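Local coordinates for nidogen-1 (Mus musculus, PDB 1GL4), which is a sulfated basement-membrane glycoprotein that associates tightly with laminin and also binds collagen IV and perlecan, at residues Glu72-His77 against Ile91-Glu96. Sequence-based numbering, arbitrary orientation.
Sequences ENTDLH and ISTIPE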
ATOM      1  N   GLU A  72      -2.349  18.460  10.540  1.00 22.10           N
ATOM      2  CA  GLU A  72      -3.390  18.516   9.530  1.00 24.55           C
ATOM      3  C   GLU A  72      -2.748  18.882   8.198  1.00 24.18           C
ATOM      4  O   GLU A  72      -1.665  19.467   8.161  1.00 23.33           O
ATOM      5  CB  GLU A  72      -4.442  19.555   9.931  1.00 27.01           C
ATOM      6  CG  GLU A  72      -5.151  19.211  11.242  1.00 31.00           C
ATOM      7  CD  GLU A  72      -5.830  20.407  11.888  1.00 34.91           C
ATOM      8  OE1 GLU A  72      -5.134  21.409  12.159  1.00 34.84           O
ATOM      9  OE2 GLU A  72      -7.054  20.341  12.133  1.00 36.79           O
ATOM     10  N   ASN A  73      -3.409  18.510   7.111  1.00 24.61           N
ATOM     11  CA  ASN A  73      -2.918  18.800   5.771  1.00 25.19           C
ATOM     12  C   ASN A  73      -1.645  18.038   5.393  1.00 22.90           C
ATOM     13  O   ASN A  73      -0.895  18.472   4.518  1.00 22.77           O
ATOM     14  CB  ASN A  73      -2.685  20.306   5.609  1.00 28.26           C
ATOM     15  CG  ASN A  73      -2.407  20.697   4.172  1.00 31.04           C
ATOM     16  OD1 ASN A  73      -3.234  20.470   3.284  1.00 33.48           O
ATOM     17  ND2 ASN A  73      -1.240  21.285   3.932  1.00 32.91           N
ATOM     18  N   THR A  74      -1.394  16.914   6.057  1.00 18.96           N
ATOM     19  CA  THR A  74      -0.232  16.086   5.738  1.00 17.14           C
ATOM     20  C   THR A  74      -0.602  15.285   4.486  1.00 15.58           C
ATOM     21  O   THR A  74      -1.744  14.839   4.355  1.00 13.61           O
ATOM     22  CB  THR A  74       0.098  15.115   6.890  1.00 17.80           C
ATOM     23  OG1 THR A  74       0.580  15.860   8.016  1.00 16.64           O
ATOM     24  CG2 THR A  74       1.167  14.106   6.461  1.00 19.45           C
ATOM     25  N   ASP A  75       0.354  15.113   3.571  1.00 14.87           N
ATOM     26  CA  ASP A  75       0.117  14.377   2.323  1.00 13.16           C
ATOM     27  C   ASP A  75       0.393  12.875   2.381  1.00 13.66           C
ATOM     28  O   ASP A  75       1.311  12.428   3.070  1.00 12.27           O
ATOM     29  CB  ASP A  75       0.982  14.939   1.190  1.00 15.13           C
ATOM     30  CG  ASP A  75       0.642  16.370   0.839  1.00 17.27           C
ATOM     31  OD1 ASP A  75      -0.527  16.644   0.507  1.00 18.39           O
ATOM     32  OD2 ASP A  75       1.554  17.221   0.889  1.00 22.87           O
ATOM     33  N   LEU A  76      -0.404  12.107   1.641  1.00 11.66           N
ATOM     34  CA  LEU A  76      -0.213  10.661   1.531  1.00 12.57           C
ATOM     35  C   LEU A  76      -0.158  10.362   0.035  1.00 12.75           C
ATOM     36  O   LEU A  76      -1.046  10.771  -0.716  1.00 12.76           O
ATOM     37  CB  LEU A  76      -1.368   9.878   2.178  1.00 12.51           C
ATOM     38  CG  LEU A  76      -1.214   8.347   2.171  1.00 12.85           C
ATOM     39  CD1 LEU A  76      -2.062   7.738   3.271  1.00 12.65           C
ATOM     40  CD2 LEU A  76      -1.607   7.771   0.810  1.00 12.40           C
ATOM     41  N   HIS A  77       0.901   9.681  -0.398  1.00 11.49           N
ATOM     42  CA  HIS A  77       1.072   9.310  -1.800  1.00 12.19           C
ATOM     43  C   HIS A  77       1.436   7.823  -1.851  1.00 12.22           C
ATOM     44  O   HIS A  77       2.368   7.378  -1.177  1.00 11.23           O
ATOM     45  CB  HIS A  77       2.192  10.139  -2.437  1.00 13.09           C
ATOM     46  CG  HIS A  77       2.405   9.850  -3.890  1.00 16.76           C
ATOM     47  ND1 HIS A  77       1.561  10.319  -4.874  1.00 16.05           N
ATOM     48  CD2 HIS A  77       3.347   9.110  -4.523  1.00 17.06           C
ATOM     49  CE1 HIS A  77       1.974   9.880  -6.051  1.00 19.14           C
ATOM     50  NE2 HIS A  77       3.055   9.144  -5.865  1.00 18.45           N
ATOM     51  N   ILE A  91       4.186   9.175   3.535  1.00 10.08           N
ATOM     52  CA  ILE A  91       3.378  10.141   4.257  1.00 12.24           C
ATOM     53  C   ILE A  91       4.337  11.212   4.766  1.00 13.37           C
ATOM     54  O   ILE A  91       5.167  10.948   5.631  1.00 10.45           O
ATOM     55  CB  ILE A  91       2.644   9.455   5.430  1.00 12.78           C
ATOM     56  CG1 ILE A  91       1.786   8.303   4.883  1.00 12.09           C
ATOM     57  CG2 ILE A  91       1.794  10.471   6.181  1.00 10.81           C
ATOM     58  CD1 ILE A  91       1.151   7.404   5.939  1.00 12.55           C
ATOM     59  N   SER A  92       4.244  12.423   4.226  1.00 16.90           N
ATOM     60  CA  SER A  92       5.187  13.439   4.666  1.00 20.87           C
ATOM     61  C   SER A  92       4.670  14.734   5.215  1.00 25.38           C
ATOM     62  O   SER A  92       3.701  15.312   4.733  1.00 26.81           O
ATOM     63  CB  SER A  92       6.205  13.764   3.589  1.00 19.27           C
ATOM     64  OG  SER A  92       7.152  14.673   4.132  1.00 18.04           O
ATOM     65  N   THR A  93       5.450  15.187   6.188  1.00 29.28           N
ATOM     66  CA  THR A  93       5.255  16.354   7.008  1.00 29.18           C
ATOM     67  C   THR A  93       4.658  15.649   8.209  1.00 25.08           C
ATOM     68  O   THR A  93       3.517  15.875   8.596  1.00 23.63           O
ATOM     69  CB  THR A  93       4.279  17.397   6.421  1.00 35.01           C
ATOM     70  OG1 THR A  93       2.994  16.803   6.197  1.00 39.61           O
ATOM     71  CG2 THR A  93       4.844  17.969   5.119  1.00 38.67           C
ATOM     72  N   ILE A  94       5.445  14.714   8.733  1.00 20.76           N
ATOM     73  CA  ILE A  94       5.089  13.952   9.921  1.00 17.94           C
ATOM     74  C   ILE A  94       6.149  14.356  10.939  1.00 16.74           C
ATOM     75  O   ILE A  94       7.338  14.131  10.719  1.00 14.32           O
ATOM     76  CB  ILE A  94       5.164  12.423   9.678  1.00 17.52           C
ATOM     77  CG1 ILE A  94       3.946  11.948   8.873  1.00 17.35           C
ATOM     78  CG2 ILE A  94       5.219  11.690  11.012  1.00 17.53           C
ATOM     79  CD1 ILE A  94       2.620  12.056   9.621  1.00 16.65           C
ATOM     80  N   PRO A  95       5.727  14.971  12.058  1.00 16.84           N
ATOM     81  CA  PRO A  95       6.595  15.440  13.147  1.00 18.02           C
ATOM     82  C   PRO A  95       7.436  14.339  13.781  1.00 17.49           C
ATOM     83  O   PRO A  95       6.963  13.218  13.951  1.00 15.12           O
ATOM     84  CB  PRO A  95       5.605  16.031  14.151  1.00 18.02           C
ATOM     85  CG  PRO A  95       4.427  16.411  13.305  1.00 21.72           C
ATOM     86  CD  PRO A  95       4.315  15.245  12.371  1.00 16.72           C
ATOM     87  N   GLU A  96       8.675  14.675  14.141  1.00 19.27           N
ATOM     88  CA  GLU A  96       9.585  13.724  14.771  1.00 21.16           C
ATOM     89  C   GLU A  96       9.013  13.256  16.104  1.00 20.15           C
ATOM     90  O   GLU A  96       9.371  12.194  16.612  1.00 20.94           O
ATOM     91  CB  GLU A  96      10.952  14.366  15.027  1.00 26.17           C
ATOM     92  CG  GLU A  96      11.221  15.638  14.237  1.00 33.68           C
ATOM     93  CD  GLU A  96      10.305  16.781  14.639  1.00 36.01           C
ATOM     94  OE1 GLU A  96      10.252  17.104  15.847  1.00 39.08           O
ATOM     95  OE2 GLU A  96       9.641  17.358  13.748  1.00 36.40           O
TER
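Asp75 and Ser92 form an antiparallel hydrogen-bonded pair, and Leu76 faces Ile91 as the following non-hydrogen-bonded pair, with CA atoms 4.5 Å apart. The Asp75 carbonyl does double duty: Ser92 N donates to its O at 3.2 Å, with an N-H...O angle of 143°, while Ile91 CA brings a C-H to the same oxygen at 3.3 Å. At Thr93 the chain leaves the strand, and beyond this point a side-chain bond joins the segments: Thr74 OG1 donates to Thr93 O at 3.0 Å, 27° out of the carbonyl plane. With CG2 anti to the backbone N, the Thr74 methyl meets Ile91 CG2 at 3.7 Å and Ile94 CD1 at 4.0 Å, while OG1 keeps the polar contact. An alanine in place of Thr74 would probably leave the Thr93 carbonyl without this donor and open a gap beside the Ile91 and Ile94 methyl groups. Further along the same face, Leu76 CG lies 4.0 Å from Ile91 CG1, the two side chains crossing at a slant. Asp75 and Ser92 point to the other face, where Asp75 OD1 makes a salt bridge with Lys55 and Ser92 OG bonds to Arg265 O. The bound partner protein packs on both, and His77, implicated in perlecan binding, hydrogen-bonds to it through NE2. This is the open end of an antiparallel beta hairpin, strands 69-81 and 86-92, in the G2 beta-barrel of nidogen-1, its outer face forming part of the binding surface.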